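Local coordinates for nucleoporin NUP159 (Saccharomyces cerevisiae, PDB 1XIP), which serves as a component of the nuclear pore complex, its N-terminal beta-propeller domain tethering the helicase Dbp5 to the pore for mRNA export, at residues A[313-316]-A[321-324]; A[17-22]-A[305-310]. All coordinates share one frame; numbering follows the deposited sequence.

How the contacts relate
Both contacts lie on the same side of the beta-propeller, their centres about 5 Å apart, where two neighbouring sheets meet. Contact 2 joins strand 18-26, outermost in the sheet it forms with 374-381, 365-370 and 337-343, to strand 306-308 at the border of the sheet with 279-284 and 292-299. The chain then runs directly from 306-308 into strand 313-316, which pairs in parallel with 11-14, and contact 1 ties the end of that strand to the loop at 321-324. A probable hydrogen bond links Glu321 O to Phe19 N, and another Ile314 N to Ile307 O. N-terminal strands are thereby built into the late part of the propeller.

Contact 1: A[313-316]-A[321-324]; sequences VIEP and ERAV
Arg322 reaches back to the end of strand 313-316 and meets two neighbouring residues with one guanidinium group. Its NH2 donates a hydrogen bond to Pro316 O, 2.8 Å away, with a moderately bent N-H...O angle of 144°; the carbonyl sits near the edge of the guanidinium, tilted somewhat from its plane. Glu315 OE2 instead lies over one face, 3.1 Å from Arg322 NH1. So far out of the guanidinium plane, it has no N-H aimed at it, and this salt bridge is one of charge alone. The two flat groups are turned 45° against each other. Bends at chi2 and chi3 of the arginine bring its end to Glu315 and Pro316, while Asp319, in the connection, adds a long, weak ion pair to NH1. The pyrrolidine ring of Pro316 rests against Glu321: CB touches Glu321 CB at 3.8 Å, and CG approaches Glu321 O at 3.5 Å. Beyond CB, the Glu321 chain bends at chi2 and turns off from the proline. The contact thus joins a strand paired in parallel with 11-14 to the loop before propeller strand 337-343, probably through electrostatics among partly exposed side chains and apolar contact on the buried proline.

Contact 2: A[17-22]-A[305-310]; sequences FGFKFL and VSIWDS
Phe19 drives its ring toward strand 306-308, where it meets Ile307 and, more loosely, Val305. Phe19 and Ile307 extend to meet each other from the two strands, and the delta methyl of the isoleucine makes the nearest approach, with Phe19 CE2 3.4 Å from Ile307 CD1. The neighbouring CG1 methylene also takes part, lying 3.9 Å from Phe19 CZ, so that two successive carbons of the isoleucine follow the same end of the ring. On the aromatic side, CG stands anti to the carbonyl carbon of Phe19 (chi1 -67°), and the ring is turned at chi2 -86°, which presents its CE2 and CZ end to the isoleucine. The CG1 branch of Ile307 is likewise anti to its carbonyl carbon (chi1 -53°) and its chain is extended at chi2, which carries CD1 out to the aromatic ring. In Val305 the same job falls to CG1, 4.2 Å from Phe19 CZ. Both aliphatic groups approach the ring obliquely. Phe17 flanks the isoleucine at slightly longer range, its CB 4.7 Å from Ile307 CD1.

Around this group the packing continues. Ala323 covers Phe19 and Val305 alike, Val378 and Leu380 of strand 374-381 lie against Phe19, and Val294 and Val296 of strand 292-299 touch Ile307 and Val305 respectively. Gly18 and Lys20 pair through their backbones with Phe381 and Gly379 in strand 374-381.

No hydrogen bond crosses between the two segments, and the CA atoms of Phe19 and Val305 are 9.9 Å apart. The strands are therefore not sheet neighbours: side chains alone join the two sheets, as where adjacent beta-propeller blades pack together. The contact is wholly apolar, and its cohesion probably comes from dispersion and the exclusion of water in a cluster led by Phe19, Ile307 and Val305.

Contact 1: A[313-316]-A[321-324]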
loop_
_atom_site.group_PDB
_atom_site.type_symbol
_atom_site.label_atom_id
_atom_site.label_comp_id
_atom_site.label_asym_id
_atom_site.label_seq_id
_atom_site.Cartn_x
_atom_site.Cartn_y
_atom_site.Cartn_z
ATOM N N VAL A 313 13.660 1.808 -12.612
ATOM C CA VAL A 313 12.533 0.903 -12.817
ATOM C C VAL A 313 12.983 -0.250 -13.684
ATOM O O VAL A 313 13.727 -0.052 -14.631
ATOM C CB VAL A 313 11.335 1.630 -13.519
ATOM C CG1 VAL A 313 10.190 0.658 -13.837
ATOM C CG2 VAL A 313 10.835 2.773 -12.679
ATOM N N ILE A 314 12.522 -1.451 -13.368
ATOM C CA ILE A 314 12.915 -2.644 -14.107
ATOM C C ILE A 314 11.735 -3.309 -14.772
ATOM O O ILE A 314 10.752 -3.646 -14.125
ATOM C CB ILE A 314 13.586 -3.634 -13.174
ATOM C CG1 ILE A 314 14.973 -3.137 -12.803
ATOM C CG2 ILE A 314 13.648 -5.033 -13.790
ATOM C CD1 ILE A 314 15.322 -3.521 -11.419
ATOM N N GLU A 315 11.834 -3.496 -16.074
ATOM C CA GLU A 315 10.884 -4.314 -16.787
ATOM C C GLU A 315 11.558 -5.648 -17.036
ATOM O O GLU A 315 12.735 -5.684 -17.416
ATOM C CB GLU A 315 10.497 -3.655 -18.113
ATOM C CG GLU A 315 9.328 -2.675 -18.022
ATOM C CD GLU A 315 8.621 -2.466 -19.366
ATOM O OE1 GLU A 315 9.264 -1.981 -20.332
ATOM O OE2 GLU A 315 7.413 -2.788 -19.462
ATOM N N PRO A 316 10.836 -6.743 -16.791
ATOM C CA PRO A 316 11.281 -8.073 -17.222
ATOM C C PRO A 316 11.343 -8.131 -18.746
ATOM O O PRO A 316 10.628 -7.374 -19.416
ATOM C CB PRO A 316 10.176 -8.995 -16.702
ATOM C CG PRO A 316 9.498 -8.217 -15.646
ATOM C CD PRO A 316 9.553 -6.800 -16.070
ATOM N N GLU A 321 6.281 -12.639 -17.767
ATOM C CA GLU A 321 7.002 -12.413 -16.509
ATOM C C GLU A 321 6.573 -11.135 -15.780
ATOM O O GLU A 321 7.203 -10.742 -14.792
ATOM C CB GLU A 321 8.507 -12.365 -16.772
ATOM C CG GLU A 321 9.240 -13.618 -16.350
ATOM C CD GLU A 321 9.411 -14.599 -17.488
ATOM O OE1 GLU A 321 10.231 -14.322 -18.395
ATOM O OE2 GLU A 321 8.724 -15.647 -17.474
ATOM N N ARG A 322 5.513 -10.491 -16.278
ATOM C CA ARG A 322 4.958 -9.293 -15.636
ATOM C C ARG A 322 3.786 -9.664 -14.739
ATOM O O ARG A 322 2.928 -10.456 -15.125
ATOM C CB ARG A 322 4.503 -8.249 -16.664
ATOM C CG ARG A 322 5.162 -8.344 -18.032
ATOM C CD ARG A 322 5.530 -7.003 -18.649
ATOM N NE ARG A 322 6.829 -7.067 -19.320
ATOM C CZ ARG A 322 7.193 -6.295 -20.348
ATOM N NH1 ARG A 322 6.356 -5.384 -20.842
ATOM N NH2 ARG A 322 8.404 -6.434 -20.882
ATOM N N ALA A 323 3.769 -9.100 -13.536
ATOM C CA ALA A 323 2.631 -9.235 -12.632
ATOM C C ALA A 323 1.601 -8.167 -12.942
ATOM O O ALA A 323 1.899 -6.963 -12.957
ATOM C CB ALA A 323 3.068 -9.151 -11.183
ATOM N N VAL A 324 0.391 -8.629 -13.210
ATOM C CA VAL A 324 -0.718 -7.781 -13.611
ATOM C C VAL A 324 -1.943 -8.349 -12.925
ATOM O O VAL A 324 -2.035 -9.562 -12.710
ATOM C CB VAL A 324 -0.898 -7.758 -15.181
ATOM C CG1 VAL A 324 -1.311 -9.142 -15.741
ATOM C CG2 VAL A 324 -1.877 -6.685 -15.603
#

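Contact 2: A[17-22]-A[305-310]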
loop_
_atom_site.group_PDB
_atom_site.type_symbol
_atom_site.label_atom_id
_atom_site.label_comp_id
_atom_site.label_asym_id
_atom_site.label_seq_id
_atom_site.Cartn_x
_atom_site.Cartn_y
_atom_site.Cartn_z
ATOM N N PHE A 17 15.059 -10.746 -13.805
ATOM C CA PHE A 17 13.875 -10.487 -13.004
ATOM C C PHE A 17 12.652 -10.976 -13.724
ATOM O O PHE A 17 12.513 -10.775 -14.940
ATOM C CB PHE A 17 13.711 -8.993 -12.736
ATOM C CG PHE A 17 14.517 -8.503 -11.582
ATOM C CD1 PHE A 17 15.656 -7.707 -11.791
ATOM C CD2 PHE A 17 14.163 -8.842 -10.274
ATOM C CE1 PHE A 17 16.425 -7.255 -10.706
ATOM C CE2 PHE A 17 14.922 -8.397 -9.189
ATOM C CZ PHE A 17 16.052 -7.603 -9.405
ATOM N N GLY A 18 11.758 -11.608 -12.970
ATOM C CA GLY A 18 10.446 -11.946 -13.479
ATOM C C GLY A 18 9.479 -12.423 -12.421
ATOM O O GLY A 18 9.886 -12.843 -11.326
ATOM N N PHE A 19 8.192 -12.362 -12.758
ATOM C CA PHE A 19 7.146 -12.931 -11.935
ATOM C C PHE A 19 6.711 -14.280 -12.494
ATOM O O PHE A 19 6.684 -14.479 -13.706
ATOM C CB PHE A 19 5.966 -11.981 -11.864
ATOM C CG PHE A 19 6.257 -10.701 -11.131
ATOM C CD1 PHE A 19 6.117 -10.624 -9.739
ATOM C CD2 PHE A 19 6.651 -9.563 -11.826
ATOM C CE1 PHE A 19 6.370 -9.425 -9.057
ATOM C CE2 PHE A 19 6.902 -8.383 -11.165
ATOM C CZ PHE A 19 6.758 -8.306 -9.772
ATOM N N LYS A 20 6.410 -15.211 -11.594
ATOM C CA LYS A 20 5.823 -16.494 -11.955
ATOM C C LYS A 20 4.420 -16.543 -11.368
ATOM O O LYS A 20 4.256 -16.490 -10.146
ATOM C CB LYS A 20 6.667 -17.648 -11.413
ATOM C CG LYS A 20 6.740 -18.841 -12.351
ATOM C CD LYS A 20 5.644 -19.884 -12.053
ATOM C CE LYS A 20 5.321 -20.735 -13.300
ATOM N NZ LYS A 20 5.876 -22.138 -13.234
ATOM N N PHE A 21 3.413 -16.601 -12.243
ATOM C CA PHE A 21 2.015 -16.628 -11.824
ATOM C C PHE A 21 1.682 -17.949 -11.154
ATOM O O PHE A 21 1.607 -18.995 -11.804
ATOM C CB PHE A 21 1.088 -16.425 -13.008
ATOM C CG PHE A 21 -0.365 -16.439 -12.636
ATOM C CD1 PHE A 21 -0.935 -15.362 -11.924
ATOM C CD2 PHE A 21 -1.182 -17.528 -12.974
ATOM C CE1 PHE A 21 -2.298 -15.376 -11.578
ATOM C CE2 PHE A 21 -2.548 -17.541 -12.625
ATOM C CZ PHE A 21 -3.104 -16.471 -11.938
ATOM N N LEU A 22 1.495 -17.905 -9.849
ATOM C CA LEU A 22 1.267 -19.125 -9.115
ATOM C C LEU A 22 -0.212 -19.549 -9.101
ATOM O O LEU A 22 -0.508 -20.745 -9.117
ATOM C CB LEU A 22 1.866 -19.026 -7.710
ATOM C CG LEU A 22 3.105 -19.890 -7.452
ATOM C CD1 LEU A 22 4.053 -19.887 -8.622
ATOM C CD2 LEU A 22 3.822 -19.437 -6.215
ATOM N N VAL A 305 1.805 -4.017 -11.890
ATOM C CA VAL A 305 2.706 -4.132 -10.771
ATOM C C VAL A 305 4.127 -3.802 -11.243
ATOM O O VAL A 305 4.639 -4.419 -12.172
ATOM C CB VAL A 305 2.622 -5.552 -10.145
ATOM C CG1 VAL A 305 3.585 -5.696 -8.993
ATOM C CG2 VAL A 305 1.186 -5.861 -9.694
ATOM N N SER A 306 4.749 -2.821 -10.600
ATOM C CA SER A 306 6.070 -2.358 -10.998
ATOM C C SER A 306 7.158 -2.862 -10.093
ATOM O O SER A 306 6.892 -3.307 -8.981
ATOM C CB SER A 306 6.111 -0.838 -11.013
ATOM O OG SER A 306 4.952 -0.339 -11.637
ATOM N N ILE A 307 8.390 -2.786 -10.578
ATOM C CA ILE A 307 9.567 -3.113 -9.788
ATOM C C ILE A 307 10.534 -1.918 -9.758
ATOM O O ILE A 307 10.851 -1.353 -10.795
ATOM C CB ILE A 307 10.270 -4.334 -10.366
ATOM C CG1 ILE A 307 9.293 -5.500 -10.527
ATOM C CG2 ILE A 307 11.409 -4.752 -9.478
ATOM C CD1 ILE A 307 9.843 -6.627 -11.403
ATOM N N TRP A 308 10.977 -1.541 -8.562
ATOM C CA TRP A 308 11.993 -0.519 -8.367
ATOM C C TRP A 308 13.216 -1.180 -7.735
ATOM O O TRP A 308 13.103 -1.805 -6.684
ATOM C CB TRP A 308 11.453 0.559 -7.436
ATOM C CG TRP A 308 12.467 1.588 -7.086
ATOM C CD1 TRP A 308 13.178 1.674 -5.931
ATOM C CD2 TRP A 308 12.901 2.678 -7.908
ATOM N NE1 TRP A 308 14.028 2.753 -5.983
ATOM C CE2 TRP A 308 13.877 3.382 -7.188
ATOM C CE3 TRP A 308 12.570 3.117 -9.197
ATOM C CZ2 TRP A 308 14.522 4.499 -7.698
ATOM C CZ3 TRP A 308 13.217 4.231 -9.708
ATOM C CH2 TRP A 308 14.183 4.910 -8.958
ATOM N N ASP A 309 14.398 -1.071 -8.347
ATOM C CA ASP A 309 15.576 -1.768 -7.815
ATOM C C ASP A 309 16.487 -0.923 -6.893
ATOM O O ASP A 309 17.569 -1.372 -6.525
ATOM C CB ASP A 309 16.378 -2.421 -8.948
ATOM C CG ASP A 309 17.332 -1.512 -9.687
ATOM O OD1 ASP A 309 17.298 -0.280 -9.460
ATOM O OD2 ASP A 309 18.139 -2.001 -10.509
ATOM N N SER A 310 16.036 0.283 -6.528
ATOM C CA SER A 310 16.802 1.200 -5.673
ATOM C C SER A 310 17.363 2.385 -6.484
ATOM O O SER A 310 17.698 3.420 -5.925
ATOM C CB SER A 310 17.922 0.459 -4.943
ATOM O OG SER A 310 19.131 0.564 -5.664
#